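PDB 2WAA: acetylxylan esterase / glucomannan deacetylase from Cellvibrio japonicus, which removes acetyl groups from xylan and glucomannan in the breakdown of plant cell walls. Local coordinates for residues A[133-138]-A[226-231]. Residues are numbered along the deposited sequence; the frame is centred on the assembly and turned at random.
Sequences RKILVL and PDLIIS
Lys134 and Asp227 join backbone to side chain where parallel strands 133-138 and 228-231 meet. Asp227, its CG beside its own backbone N (chi1 -65°), brings OD2 to Lys134 N at 2.9 Å, met on the anti side. Short aspartate suits this place: OD2 stands where a partner-strand carbonyl would serve Lys134 N in a regular parallel pair. Lys134 O accepts twice, from Leu228 N in the carbonyl plane and from Asp227 N at 2.9 Å, tilted 29° from that plane. Then the bonding turns regular: Leu136 N to Leu228 O, Ile230 N to Leu136 O, and Leu138 N to Ile230 O, nearly straight at 169°.

Apolar side chains make up most of both faces. On one, Ile135 and Leu228 lie side by side, and Ile230 CD1 reaches back to Ile135 CG2 at 4.0 Å. On the other, Pro226 CB packs on Leu136 CB at 3.9 Å, while Ile229 CG2 meets Leu138 CD1 at 3.8 Å. Beta-branched isoleucine and valine favour the extended backbone; leucine adds reach.

In this SGNH (GDSL-like) hydrolase domain strand 133-139 leads to Ser141, the probable nucleophile, placing the pair beneath the active-site end of the sheet. Strands 177-183 and 267-270 flank the pair. Helices 319-337 and 167-174 pack on the Ile135 face; on the other, His263 touches Pro226 and Ile229, and Tyr252 OH of helix 245-262 hydrogen-bonds with Ser231 OG.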
loop_
_atom_site.group_PDB
_atom_site.type_symbol
_atom_site.label_atom_id
_atom_site.label_comp_id
_atom_site.label_asym_id
_atom_site.label_seq_id
_atom_site.Cartn_x
_atom_site.Cartn_y
_atom_site.Cartn_z
ATOM N N ARG A 133 2.872 -2.639 -16.189
ATOM C CA ARG A 133 2.039 -3.575 -15.418
ATOM C C ARG A 133 1.594 -2.913 -14.119
ATOM O O ARG A 133 2.358 -2.155 -13.532
ATOM C CB ARG A 133 2.857 -4.803 -15.052
ATOM C CG ARG A 133 3.091 -5.768 -16.228
ATOM C CD ARG A 133 4.015 -6.841 -15.756
ATOM N NE ARG A 133 4.286 -7.757 -16.867
ATOM C CZ ARG A 133 5.248 -8.676 -16.839
ATOM N NH1 ARG A 133 6.016 -8.825 -15.763
ATOM N NH2 ARG A 133 5.430 -9.454 -17.903
ATOM N N LYS A 134 0.357 -3.164 -13.699
ATOM C CA LYS A 134 -0.228 -2.519 -12.517
ATOM C C LYS A 134 -0.876 -3.592 -11.633
ATOM O O LYS A 134 -1.670 -4.386 -12.134
ATOM C CB LYS A 134 -1.315 -1.567 -12.969
ATOM C CG LYS A 134 -0.696 -0.286 -13.569
ATOM C CD LYS A 134 -1.780 0.594 -14.209
ATOM C CE LYS A 134 -1.128 1.703 -15.021
ATOM N NZ LYS A 134 -0.389 1.126 -16.269
ATOM N N ILE A 135 -0.541 -3.587 -10.341
ATOM C CA ILE A 135 -1.157 -4.483 -9.383
ATOM C C ILE A 135 -1.850 -3.622 -8.301
ATOM O O ILE A 135 -1.362 -2.561 -7.930
ATOM C CB ILE A 135 -0.087 -5.318 -8.718
ATOM C CG1 ILE A 135 0.627 -6.209 -9.759
ATOM C CG2 ILE A 135 -0.669 -6.192 -7.590
ATOM C CD1 ILE A 135 1.960 -6.738 -9.223
ATOM N N LEU A 136 -2.954 -4.141 -7.800
ATOM C CA LEU A 136 -3.670 -3.604 -6.648
ATOM C C LEU A 136 -3.691 -4.746 -5.612
ATOM O O LEU A 136 -4.177 -5.818 -5.910
ATOM C CB LEU A 136 -5.114 -3.270 -7.065
ATOM C CG LEU A 136 -6.048 -2.966 -5.865
ATOM C CD1 LEU A 136 -5.594 -1.743 -5.053
ATOM C CD2 LEU A 136 -7.440 -2.697 -6.473
ATOM N N VAL A 137 -3.250 -4.484 -4.383
ATOM C CA VAL A 137 -3.307 -5.491 -3.309
ATOM C C VAL A 137 -4.284 -4.969 -2.243
ATOM O O VAL A 137 -4.106 -3.870 -1.719
ATOM C CB VAL A 137 -1.956 -5.712 -2.653
ATOM C CG1 VAL A 137 -2.009 -6.919 -1.674
ATOM C CG2 VAL A 137 -0.862 -5.969 -3.722
ATOM N N LEU A 138 -5.271 -5.792 -1.913
ATOM C CA LEU A 138 -6.321 -5.416 -0.929
ATOM C C LEU A 138 -6.119 -6.281 0.320
ATOM O O LEU A 138 -5.911 -7.507 0.221
ATOM C CB LEU A 138 -7.710 -5.738 -1.477
ATOM C CG LEU A 138 -8.031 -5.093 -2.823
ATOM C CD1 LEU A 138 -9.370 -5.564 -3.412
ATOM C CD2 LEU A 138 -7.987 -3.592 -2.709
ATOM N N PRO A 226 -5.929 -1.651 -12.582
ATOM C CA PRO A 226 -4.907 -2.683 -12.440
ATOM C C PRO A 226 -5.119 -3.857 -13.385
ATOM O O PRO A 226 -6.275 -4.157 -13.762
ATOM C CB PRO A 226 -5.080 -3.146 -10.993
ATOM C CG PRO A 226 -6.643 -2.991 -10.768
ATOM C CD PRO A 226 -6.934 -1.688 -11.490
ATOM N N ASP A 227 -4.007 -4.474 -13.769
ATOM C CA ASP A 227 -4.005 -5.713 -14.545
ATOM C C ASP A 227 -4.248 -6.891 -13.605
ATOM O O ASP A 227 -4.832 -7.892 -13.998
ATOM C CB ASP A 227 -2.632 -5.894 -15.132
ATOM C CG ASP A 227 -2.297 -4.811 -16.130
ATOM O OD1 ASP A 227 -3.056 -4.683 -17.095
ATOM O OD2 ASP A 227 -1.296 -4.092 -15.924
ATOM N N LEU A 228 -3.763 -6.768 -12.364
ATOM C CA LEU A 228 -3.922 -7.842 -11.367
ATOM C C LEU A 228 -4.364 -7.250 -10.032
ATOM O O LEU A 228 -3.783 -6.262 -9.551
ATOM C CB LEU A 228 -2.600 -8.542 -11.167
ATOM C CG LEU A 228 -2.398 -9.379 -9.900
ATOM C CD1 LEU A 228 -3.258 -10.599 -9.941
ATOM C CD2 LEU A 228 -0.935 -9.839 -9.772
ATOM N N ILE A 229 -5.394 -7.865 -9.440
ATOM C CA ILE A 229 -5.865 -7.500 -8.123
ATOM C C ILE A 229 -5.671 -8.716 -7.203
ATOM O O ILE A 229 -6.158 -9.810 -7.483
ATOM C CB ILE A 229 -7.344 -7.096 -8.119
ATOM C CG1 ILE A 229 -7.572 -5.967 -9.131
ATOM C CG2 ILE A 229 -7.798 -6.757 -6.662
ATOM C CD1 ILE A 229 -8.967 -5.557 -9.262
ATOM N N ILE A 230 -4.970 -8.517 -6.108
ATOM C CA ILE A 230 -4.825 -9.607 -5.129
ATOM C C ILE A 230 -5.689 -9.259 -3.959
ATOM O O ILE A 230 -5.524 -8.173 -3.404
ATOM C CB ILE A 230 -3.362 -9.681 -4.659
ATOM C CG1 ILE A 230 -2.492 -9.985 -5.898
ATOM C CG2 ILE A 230 -3.171 -10.808 -3.564
ATOM C CD1 ILE A 230 -1.036 -9.734 -5.678
ATOM N N SER A 231 -6.560 -10.172 -3.528
ATOM C CA SER A 231 -7.307 -9.898 -2.303
ATOM C C SER A 231 -6.829 -10.866 -1.223
ATOM O O SER A 231 -7.005 -12.069 -1.373
ATOM C CB SER A 231 -8.797 -10.122 -2.549
ATOM O OG SER A 231 -9.492 -9.809 -1.349
HETATM O O HOH W 1 -1.385 -2.035 -17.343
#